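Local coordinates for protein dihydrofolate reductase, putative (Aspergillus flavus, PDB 6DRS) that probably catalyses the NADPH-dependent reduction of dihydrofolate to tetrahydrofolate, the step that antifolate inhibitors block, at residues I37-R50 and V223-V237. Sequence-based numbering, arbitrary orientation.
Sequences IKADMSFFARVTTR and VGEPVSGEWKDEGEV. With H8A (3-{[(3R)-7,9-diamino-3-methyl-2,3-dihydrofuro[2,3-f]quinazolin-4-yl]oxy}benzonitrile), chain G; SO4 (sulfate ion), chain D.
Val223 sets its CB against CG1 of Val47 (3.7 Å), beginning a contact in which the antifolate-binding helix 38-49 of the dihydrofolate reductase fold is flanked by the chain leading into the C-terminal strand hairpin. Here one carboxylate is shared by two arginines a helical turn apart. The Val223 carbonyl accepts from Arg50 NH2, and Gly224, at positive phi, places its carbonyl O above the rim of one face of that guanidinium, without a hydrogen bond. Glu225 follows with CG held between backbone N and carbonyl carbon (chi1 59°) and an extended chain beyond, which carries the carboxylate to the helix. Arg46 meets it side-on and nearly coplanar, NE to OE1 and NH2 to OE2 (both 2.8 Å), while Arg50 comes end-on from the anti side, giving both NH1 and NH2 to OE1. Three N-H groups thus grip OE1, probably stabilising the charged carboxylate; Arg50 also donates through NE and NH1 to a sulfate, probably from the crystallisation liquor. Glu225 OE2 also lies at the edge of the Phe43 ring, 3.5 Å from CD1, and Val227 CG2 approaches the same ring obliquely. The helix also lines the inhibitor pocket: N13 of the inhibitor donates to Asp40 OD1 (2.6 Å), and the Phe44 ring lays one face against its quinazoline. Farther along, Glu234 bends over Ala39, and OE1 takes a hydrogen bond from a water that accepts from Ala39 N. At the end of the type II' turn Glu234-Val237, Val237 CG2 meets Ile37 CD1 tip to tip at 3.7 Å.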
ATOM      1  N   ILE A  37       1.251 -13.764   3.312  1.00 18.02           N
ATOM      2  CA  ILE A  37       0.366 -13.654   4.467  1.00 17.09           C
ATOM      3  C   ILE A  37      -1.040 -13.255   3.991  1.00 16.84           C
ATOM      4  O   ILE A  37      -1.286 -12.071   3.720  1.00 16.52           O
ATOM      5  CB  ILE A  37       0.963 -12.662   5.486  1.00 15.96           C
ATOM      6  CG1 ILE A  37       2.438 -12.984   5.753  1.00 15.81           C
ATOM      7  CG2 ILE A  37       0.139 -12.641   6.764  1.00 16.62           C
ATOM      8  CD1 ILE A  37       3.194 -12.004   6.628  1.00 15.54           C
ATOM      9  N   LYS A  38      -1.979 -14.201   3.960  1.00 18.02           N
ATOM     10  CA  LYS A  38      -3.355 -13.927   3.460  1.00 20.69           C
ATOM     11  C   LYS A  38      -4.016 -12.764   4.216  1.00 19.28           C
ATOM     12  O   LYS A  38      -4.647 -11.924   3.584  1.00 20.26           O
ATOM     13  CB  LYS A  38      -4.289 -15.137   3.557  1.00 25.40           C
ATOM     14  CG  LYS A  38      -4.338 -16.047   2.335  1.00 34.07           C
ATOM     15  CD  LYS A  38      -3.441 -17.284   2.459  1.00 41.14           C
ATOM     16  CE  LYS A  38      -3.785 -18.398   1.487  1.00 44.58           C
ATOM     17  NZ  LYS A  38      -3.601 -19.730   2.115  1.00 51.68           N
ATOM     18  N   ALA A  39      -3.876 -12.707   5.538  1.00 16.89           N
ATOM     19  CA  ALA A  39      -4.537 -11.645   6.308  1.00 16.65           C
ATOM     20  C   ALA A  39      -3.949 -10.262   5.957  1.00 15.81           C
ATOM     21  O   ALA A  39      -4.691  -9.277   5.879  1.00 15.29           O
ATOM     22  CB  ALA A  39      -4.463 -11.935   7.787  1.00 15.27           C
ATOM     23  N   ASP A  40      -2.644 -10.161   5.721  1.00 13.85           N
ATOM     24  CA  ASP A  40      -2.083  -8.850   5.354  1.00 13.59           C
ATOM     25  C   ASP A  40      -2.544  -8.424   3.948  1.00 14.78           C
ATOM     26  O   ASP A  40      -2.884  -7.263   3.741  1.00 14.06           O
ATOM     27  CB  ASP A  40      -0.562  -8.789   5.467  1.00 12.33           C
ATOM     28  CG  ASP A  40      -0.055  -7.422   5.020  1.00 12.33           C
ATOM     29  OD1 ASP A  40      -0.436  -6.413   5.643  1.00 11.89           O
ATOM     30  OD2 ASP A  40       0.666  -7.363   4.005  1.00 12.58           O
ATOM     31  N   MET A  41      -2.534  -9.361   3.004  1.00 15.89           N
ATOM     32  CA  MET A  41      -2.962  -9.183   1.613  1.00 18.56           C
ATOM     33  C   MET A  41      -4.413  -8.696   1.545  1.00 18.50           C
ATOM     34  O   MET A  41      -4.722  -7.771   0.796  1.00 17.72           O
ATOM     35  CB  MET A  41      -2.952 -10.521   0.873  1.00 21.38           C
ATOM     36  CG  MET A  41      -1.587 -11.053   0.617  1.00 26.97           C
ATOM     37  SD  MET A  41      -0.645  -9.958  -0.451  1.00 37.74           S
ATOM     38  CE  MET A  41       0.633 -11.128  -0.943  1.00 38.08           C
ATOM     39  N   SER A  42      -5.305  -9.387   2.257  1.00 17.09           N
ATOM     40  CA  SER A  42      -6.701  -9.026   2.175  1.00 16.03           C
ATOM     41  C   SER A  42      -6.933  -7.664   2.860  1.00 14.40           C
ATOM     42  O   SER A  42      -7.736  -6.824   2.384  1.00 13.90           O
ATOM     43  CB  SER A  42      -7.592 -10.145   2.684  1.00 15.90           C
ATOM     44  OG  SER A  42      -7.463 -10.300   4.088  1.00 17.24           O
ATOM     45  N   PHE A  43      -6.198  -7.423   3.945  1.00 13.33           N
ATOM     46  CA  PHE A  43      -6.263  -6.168   4.647  1.00 12.35           C
ATOM     47  C   PHE A  43      -5.794  -5.046   3.718  1.00 12.48           C
ATOM     48  O   PHE A  43      -6.429  -3.985   3.622  1.00 12.15           O
ATOM     49  CB  PHE A  43      -5.470  -6.203   5.961  1.00 11.77           C
ATOM     50  CG  PHE A  43      -5.316  -4.854   6.636  1.00 11.93           C
ATOM     51  CD1 PHE A  43      -6.289  -4.372   7.511  1.00 11.77           C
ATOM     52  CD2 PHE A  43      -4.187  -4.067   6.427  1.00 11.53           C
ATOM     53  CE1 PHE A  43      -6.133  -3.148   8.153  1.00 11.47           C
ATOM     54  CE2 PHE A  43      -4.038  -2.838   7.051  1.00 10.98           C
ATOM     55  CZ  PHE A  43      -5.014  -2.371   7.911  1.00 11.53           C
ATOM     56  N   PHE A  44      -4.679  -5.274   3.044  1.00 12.39           N
ATOM     57  CA  PHE A  44      -4.144  -4.266   2.125  1.00 12.63           C
ATOM     58  C   PHE A  44      -5.166  -3.992   1.015  1.00 12.71           C
ATOM     59  O   PHE A  44      -5.350  -2.854   0.634  1.00 12.25           O
ATOM     60  CB  PHE A  44      -2.807  -4.706   1.520  1.00 11.12           C
ATOM     61  CG  PHE A  44      -2.332  -3.830   0.384  1.00 10.75           C
ATOM     62  CD1 PHE A  44      -1.609  -2.662   0.630  1.00 10.31           C
ATOM     63  CD2 PHE A  44      -2.592  -4.181  -0.941  1.00 10.22           C
ATOM     64  CE1 PHE A  44      -1.166  -1.861  -0.422  1.00  9.99           C
ATOM     65  CE2 PHE A  44      -2.154  -3.371  -1.984  1.00 10.29           C
ATOM     66  CZ  PHE A  44      -1.444  -2.215  -1.725  1.00  9.74           C
ATOM     67  N   ALA A  45      -5.784  -5.066   0.513  1.00 12.80           N
ATOM     68  CA  ALA A  45      -6.697  -4.980  -0.611  1.00 12.91           C
ATOM     69  C   ALA A  45      -7.948  -4.190  -0.192  1.00 12.66           C
ATOM     70  O   ALA A  45      -8.288  -3.191  -0.840  1.00 14.10           O
ATOM     71  CB  ALA A  45      -7.032  -6.362  -1.136  1.00 12.00           C
ATOM     72  N   ARG A  46      -8.567  -4.583   0.920  1.00 12.20           N
ATOM     73  CA  ARG A  46      -9.818  -3.943   1.393  1.00 11.41           C
ATOM     74  C   ARG A  46      -9.566  -2.472   1.700  1.00 11.10           C
ATOM     75  O   ARG A  46     -10.332  -1.630   1.290  1.00 11.64           O
ATOM     76  CB  ARG A  46     -10.399  -4.606   2.645  1.00 10.77           C
ATOM     77  CG  ARG A  46     -10.861  -6.030   2.412  1.00 10.61           C
ATOM     78  CD  ARG A  46     -11.626  -6.437   3.660  1.00 11.63           C
ATOM     79  NE  ARG A  46     -10.803  -6.302   4.859  1.00 11.91           N
ATOM     80  CZ  ARG A  46      -9.944  -7.210   5.314  1.00 12.64           C
ATOM     81  NH1 ARG A  46      -9.857  -8.404   4.749  1.00 12.43           N
ATOM     82  NH2 ARG A  46      -9.193  -6.928   6.358  1.00 12.65           N
ATOM     83  N   VAL A  47      -8.492  -2.181   2.425  1.00 10.40           N
ATOM     84  CA  VAL A  47      -8.199  -0.831   2.816  1.00  9.91           C
ATOM     85  C   VAL A  47      -7.899   0.057   1.606  1.00 10.16           C
ATOM     86  O   VAL A  47      -8.388   1.182   1.554  1.00 10.63           O
ATOM     87  CB  VAL A  47      -7.103  -0.802   3.890  1.00  9.72           C
ATOM     88  CG1 VAL A  47      -6.595   0.613   4.154  1.00  8.90           C
ATOM     89  CG2 VAL A  47      -7.660  -1.458   5.153  1.00  9.36           C
ATOM     90  N   THR A  48      -7.110  -0.413   0.646  1.00 10.56           N
ATOM     91  CA  THR A  48      -6.691   0.500  -0.450  1.00 10.45           C
ATOM     92  C   THR A  48      -7.844   0.688  -1.439  1.00 10.38           C
ATOM     93  O   THR A  48      -7.869   1.671  -2.172  1.00 12.31           O
ATOM     94  CB  THR A  48      -5.458  -0.028  -1.193  1.00 10.51           C
ATOM     95  OG1 THR A  48      -5.762  -1.361  -1.617  1.00 10.69           O
ATOM     96  CG2 THR A  48      -4.189   0.028  -0.371  1.00 10.30           C
ATOM     97  N   THR A  49      -8.781  -0.243  -1.470  1.00 10.51           N
ATOM     98  CA  THR A  49      -9.923  -0.199  -2.403  1.00 10.87           C
ATOM     99  C   THR A  49     -11.069   0.658  -1.840  1.00 11.60           C
ATOM    100  O   THR A  49     -11.686   1.435  -2.583  1.00 12.05           O
ATOM    101  CB  THR A  49     -10.425  -1.610  -2.723  1.00 11.11           C
ATOM    102  OG1 THR A  49      -9.266  -2.346  -3.129  1.00 11.64           O
ATOM    103  CG2 THR A  49     -11.437  -1.600  -3.847  1.00 10.63           C
ATOM    104  N   ARG A  50     -11.317   0.544  -0.539  1.00 11.49           N
ATOM    105  CA  ARG A  50     -12.494   1.104   0.134  1.00 12.23           C
ATOM    106  C   ARG A  50     -12.600   2.627  -0.070  1.00 12.65           C
ATOM    107  O   ARG A  50     -11.813   3.393   0.520  1.00 12.79           O
ATOM    108  CB  ARG A  50     -12.361   0.791   1.625  1.00 11.96           C
ATOM    109  CG  ARG A  50     -13.573   1.192   2.443  1.00 12.86           C
ATOM    110  CD  ARG A  50     -13.524   0.852   3.922  1.00 11.99           C
ATOM    111  NE  ARG A  50     -13.687  -0.593   4.062  1.00 11.76           N
ATOM    112  CZ  ARG A  50     -12.770  -1.423   4.564  1.00 11.65           C
ATOM    113  NH1 ARG A  50     -13.005  -2.725   4.574  1.00 10.91           N
ATOM    114  NH2 ARG A  50     -11.634  -0.963   5.064  1.00 11.18           N
ATOM    115  N   VAL A 223      -8.956   3.655   8.274  1.00 12.39           N
ATOM    116  CA  VAL A 223      -8.891   2.647   7.229  1.00 12.62           C
ATOM    117  C   VAL A 223     -10.298   2.110   6.960  1.00 12.56           C
ATOM    118  O   VAL A 223     -10.457   1.328   6.034  1.00 12.16           O
ATOM    119  CB  VAL A 223      -7.880   1.524   7.553  1.00 12.34           C
ATOM    120  CG1 VAL A 223      -6.489   2.073   7.795  1.00 13.30           C
ATOM    121  CG2 VAL A 223      -8.326   0.622   8.703  1.00 11.43           C
ATOM    122  N   GLY A 224     -11.284   2.461   7.810  1.00 12.04           N
ATOM    123  CA  GLY A 224     -12.696   2.124   7.543  1.00 11.49           C
ATOM    124  C   GLY A 224     -13.061   0.678   7.842  1.00 11.64           C
ATOM    125  O   GLY A 224     -14.051   0.168   7.319  1.00 11.94           O
ATOM    126  N   GLU A 225     -12.248  -0.027   8.627  1.00 11.43           N
ATOM    127  CA  GLU A 225     -12.638  -1.321   9.198  1.00 11.90           C
ATOM    128  C   GLU A 225     -12.018  -1.425  10.600  1.00 11.82           C
ATOM    129  O   GLU A 225     -11.077  -0.701  10.908  1.00 11.53           O
ATOM    130  CB  GLU A 225     -12.241  -2.494   8.304  1.00 12.22           C
ATOM    131  CG  GLU A 225     -10.744  -2.526   8.058  1.00 13.47           C
ATOM    132  CD  GLU A 225     -10.333  -3.721   7.229  1.00 14.52           C
ATOM    133  OE1 GLU A 225     -10.661  -3.756   6.001  1.00 14.58           O
ATOM    134  OE2 GLU A 225      -9.761  -4.643   7.829  1.00 14.84           O
ATOM    135  N   PRO A 226     -12.573  -2.284  11.454  1.00 12.45           N
ATOM    136  CA  PRO A 226     -12.082  -2.395  12.825  1.00 13.60           C
ATOM    137  C   PRO A 226     -10.637  -2.923  12.892  1.00 14.76           C
ATOM    138  O   PRO A 226     -10.325  -3.935  12.274  1.00 15.67           O
ATOM    139  CB  PRO A 226     -13.023  -3.416  13.485  1.00 13.26           C
ATOM    140  CG  PRO A 226     -14.258  -3.450  12.602  1.00 12.95           C
ATOM    141  CD  PRO A 226     -13.752  -3.136  11.215  1.00 12.69           C
ATOM    142  N   VAL A 227      -9.761  -2.220  13.588  1.00 15.34           N
ATOM    143  CA  VAL A 227      -8.373  -2.675  13.802  1.00 16.32           C
ATOM    144  C   VAL A 227      -8.172  -2.721  15.320  1.00 17.43           C
ATOM    145  O   VAL A 227      -8.461  -1.729  15.991  1.00 16.78           O
ATOM    146  CB  VAL A 227      -7.382  -1.679  13.173  1.00 16.15           C
ATOM    147  CG1 VAL A 227      -5.954  -1.854  13.671  1.00 16.36           C
ATOM    148  CG2 VAL A 227      -7.451  -1.701  11.659  1.00 16.51           C
ATOM    149  N   SER A 228      -7.679  -3.826  15.867  1.00 18.22           N
ATOM    150  CA  SER A 228      -7.606  -3.935  17.317  1.00 19.43           C
ATOM    151  C   SER A 228      -6.207  -3.575  17.803  1.00 22.79           C
ATOM    152  O   SER A 228      -6.021  -3.187  18.962  1.00 23.50           O
ATOM    153  CB  SER A 228      -7.998  -5.301  17.775  1.00 20.83           C
ATOM    154  OG  SER A 228      -7.178  -6.292  17.190  1.00 18.16           O
ATOM    155  N   GLY A 229      -5.229  -3.701  16.912  1.00 23.64           N
ATOM    156  CA  GLY A 229      -3.843  -3.543  17.306  1.00 23.42           C
ATOM    157  C   GLY A 229      -3.313  -4.761  18.051  1.00 24.17           C
ATOM    158  O   GLY A 229      -2.219  -4.709  18.569  1.00 23.67           O
ATOM    159  N   GLU A 230      -4.055  -5.861  18.044  1.00 24.68           N
ATOM    160  CA  GLU A 230      -3.697  -7.116  18.712  1.00 27.91           C
ATOM    161  C   GLU A 230      -2.820  -7.974  17.785  1.00 27.31           C
ATOM    162  O   GLU A 230      -3.005  -7.917  16.562  1.00 28.89           O
ATOM    163  CB  GLU A 230      -4.985  -7.926  18.902  1.00 33.02           C
ATOM    164  CG  GLU A 230      -5.214  -8.424  20.309  1.00 42.16           C
ATOM    165  CD  GLU A 230      -5.463  -7.299  21.296  1.00 49.24           C
ATOM    166  OE1 GLU A 230      -4.483  -6.811  21.917  1.00 52.61           O
ATOM    167  OE2 GLU A 230      -6.639  -6.913  21.443  1.00 54.38           O
ATOM    168  N   TRP A 231      -1.934  -8.814  18.344  1.00 23.90           N
ATOM    169  CA  TRP A 231      -1.216  -9.831  17.550  1.00 22.47           C
ATOM    170  C   TRP A 231      -2.189 -10.946  17.192  1.00 22.88           C
ATOM    171  O   TRP A 231      -3.018 -11.288  17.995  1.00 23.33           O
ATOM    172  CB  TRP A 231       0.005 -10.410  18.280  1.00 20.47           C
ATOM    173  CG  TRP A 231       1.138  -9.448  18.426  1.00 19.69           C
ATOM    174  CD1 TRP A 231       1.448  -8.752  19.556  1.00 20.54           C
ATOM    175  CD2 TRP A 231       2.105  -9.045  17.435  1.00 19.84           C
ATOM    176  NE1 TRP A 231       2.524  -7.932  19.335  1.00 20.83           N
ATOM    177  CE2 TRP A 231       2.957  -8.093  18.047  1.00 20.66           C
ATOM    178  CE3 TRP A 231       2.362  -9.400  16.107  1.00 20.26           C
ATOM    179  CZ2 TRP A 231       4.041  -7.503  17.392  1.00 19.88           C
ATOM    180  CZ3 TRP A 231       3.418  -8.806  15.455  1.00 20.00           C
ATOM    181  CH2 TRP A 231       4.239  -7.866  16.083  1.00 20.40           C
ATOM    182  N   LYS A 232      -2.064 -11.480  15.987  1.00 23.96           N
ATOM    183  CA  LYS A 232      -2.926 -12.542  15.462  1.00 27.72           C
ATOM    184  C   LYS A 232      -2.020 -13.561  14.756  1.00 27.45           C
ATOM    185  O   LYS A 232      -1.042 -13.185  14.111  1.00 24.35           O
ATOM    186  CB  LYS A 232      -3.905 -11.945  14.447  1.00 31.99           C
ATOM    187  CG  LYS A 232      -4.333 -10.504  14.727  1.00 37.69           C
ATOM    188  CD  LYS A 232      -4.451  -9.619  13.493  1.00 41.11           C
ATOM    189  CE  LYS A 232      -5.580 -10.058  12.579  1.00 48.10           C
ATOM    190  NZ  LYS A 232      -5.537  -9.357  11.276  1.00 52.59           N
ATOM    191  N   ASP A 233      -2.313 -14.844  14.892  1.00 28.71           N
ATOM    192  CA  ASP A 233      -1.382 -15.842  14.400  1.00 30.23           C
ATOM    193  C   ASP A 233      -1.723 -16.121  12.944  1.00 30.29           C
ATOM    194  O   ASP A 233      -2.869 -16.293  12.637  1.00 30.51           O
ATOM    195  CB  ASP A 233      -1.396 -17.119  15.247  1.00 34.59           C
ATOM    196  CG  ASP A 233      -0.549 -17.025  16.512  1.00 40.49           C
ATOM    197  OD1 ASP A 233       0.488 -16.305  16.511  1.00 41.67           O
ATOM    198  OD2 ASP A 233      -0.925 -17.676  17.495  1.00 47.29           O
ATOM    199  N   GLU A 234      -0.728 -16.132  12.071  1.00 31.67           N
ATOM    200  CA  GLU A 234      -0.952 -16.514  10.691  1.00 33.34           C
ATOM    201  C   GLU A 234       0.142 -17.504  10.286  1.00 33.30           C
ATOM    202  O   GLU A 234       1.134 -17.109   9.692  1.00 33.32           O
ATOM    203  CB  GLU A 234      -0.958 -15.274   9.788  1.00 35.50           C
ATOM    204  CG  GLU A 234      -1.743 -14.089  10.347  1.00 40.62           C
ATOM    205  CD  GLU A 234      -3.267 -14.159  10.233  1.00 43.20           C
ATOM    206  OE1 GLU A 234      -3.778 -15.040   9.495  1.00 40.57           O
ATOM    207  OE2 GLU A 234      -3.951 -13.326  10.885  1.00 45.43           O
ATOM    208  N   GLY A 235      -0.032 -18.778  10.637  1.00 33.87           N
ATOM    209  CA  GLY A 235       0.945 -19.815  10.277  1.00 32.33           C
ATOM    210  C   GLY A 235       2.229 -19.651  11.073  1.00 30.78           C
ATOM    211  O   GLY A 235       2.209 -19.719  12.291  1.00 31.90           O
ATOM    212  N   GLU A 236       3.332 -19.352  10.400  1.00 32.59           N
ATOM    213  CA  GLU A 236       4.627 -19.186  11.077  1.00 32.46           C
ATOM    214  C   GLU A 236       4.908 -17.719  11.423  1.00 29.57           C
ATOM    215  O   GLU A 236       5.940 -17.434  12.070  1.00 29.66           O
ATOM    216  CB  GLU A 236       5.763 -19.757  10.230  1.00 42.05           C
ATOM    217  CG  GLU A 236       5.929 -21.255  10.409  1.00 53.58           C
ATOM    218  CD  GLU A 236       5.637 -22.031   9.136  1.00 62.81           C
ATOM    219  OE1 GLU A 236       5.787 -21.440   8.037  1.00 68.00           O
ATOM    220  OE2 GLU A 236       5.262 -23.221   9.242  1.00 67.16           O
ATOM    221  N   VAL A 237       4.029 -16.796  11.023  1.00 23.21           N
ATOM    222  CA  VAL A 237       4.186 -15.433  11.472  1.00 20.04           C
ATOM    223  C   VAL A 237       3.056 -15.070  12.443  1.00 17.83           C
ATOM    224  O   VAL A 237       2.041 -15.728  12.489  1.00 16.55           O
ATOM    225  CB  VAL A 237       4.284 -14.447  10.295  1.00 20.56           C
ATOM    226  CG1 VAL A 237       5.592 -14.623   9.539  1.00 20.00           C
ATOM    227  CG2 VAL A 237       3.076 -14.518   9.363  1.00 19.69           C
TER
HETATM  228  C2  H8A G 306       1.454  -6.248  -0.968  1.00 18.37           C
HETATM  229  C3  H8A G 306       1.050  -6.298   0.370  1.00 17.43           C
HETATM  230  C4  H8A G 306       1.109  -5.134   1.164  1.00 16.69           C
HETATM  231  C5  H8A G 306       1.600  -3.918   0.636  1.00 16.04           C
HETATM  232  C6  H8A G 306       1.980  -3.910  -0.727  1.00 17.07           C
HETATM  233  C7  H8A G 306       1.922  -5.051  -1.479  1.00 17.51           C
HETATM  234  C8  H8A G 306       1.624  -2.801   1.441  1.00 13.12           C
HETATM  235  O1  H8A G 306       1.397  -7.355  -1.758  1.00 22.12           O
HETATM  236  C10 H8A G 306       0.756  -4.031   3.227  1.00 14.02           C
HETATM  237  C14 H8A G 306       0.413  -7.583  -2.705  1.00 27.61           C
HETATM  238  C15 H8A G 306       0.666  -8.527  -3.724  1.00 30.21           C
HETATM  239  C16 H8A G 306      -0.318  -8.780  -4.696  1.00 30.17           C
HETATM  240  C17 H8A G 306      -1.543  -8.092  -4.642  1.00 29.75           C
HETATM  241  C18 H8A G 306      -1.834  -7.145  -3.637  1.00 29.37           C
HETATM  242  N9  H8A G 306       1.218  -2.878   2.728  1.00 13.31           N
HETATM  243  N11 H8A G 306       0.729  -5.151   2.472  1.00 16.10           N
HETATM  244  N12 H8A G 306       2.082  -1.532   0.886  1.00 12.63           N
HETATM  245  N13 H8A G 306       0.304  -4.156   4.616  1.00 14.14           N
HETATM  246  C19 H8A G 306      -0.829  -6.903  -2.676  1.00 28.07           C
HETATM  247  C20 H8A G 306      -3.009  -6.497  -3.613  1.00 32.29           C
HETATM  248  N21 H8A G 306      -4.042  -5.890  -3.634  1.00 26.31           N
HETATM  249  C22 H8A G 306       2.395  -4.811  -2.838  1.00 18.44           C
HETATM  250  C23 H8A G 306       2.948  -3.389  -2.710  1.00 18.30           C
HETATM  251  O24 H8A G 306       2.458  -2.855  -1.467  1.00 17.72           O
HETATM  252  C25 H8A G 306       1.189  -4.642  -3.737  1.00 18.87           C
HETATM  253  S   SO4 D 303     -16.539  -2.349   3.437  1.00 92.57           S
HETATM  254  O1  SO4 D 303     -16.827  -1.624   4.698  1.00 87.42           O
HETATM  255  O2  SO4 D 303     -17.782  -2.885   2.838  1.00 91.61           O
HETATM  256  O3  SO4 D 303     -15.661  -3.510   3.726  1.00 94.66           O
HETATM  257  O4  SO4 D 303     -15.871  -1.411   2.502  1.00 91.98           O
HETATM  258  O   HOH W   1      -2.660 -14.999   7.014  1.00 20.24           O
HETATM  259  O   HOH W   2      -9.725   2.444   3.269  1.00 22.66           O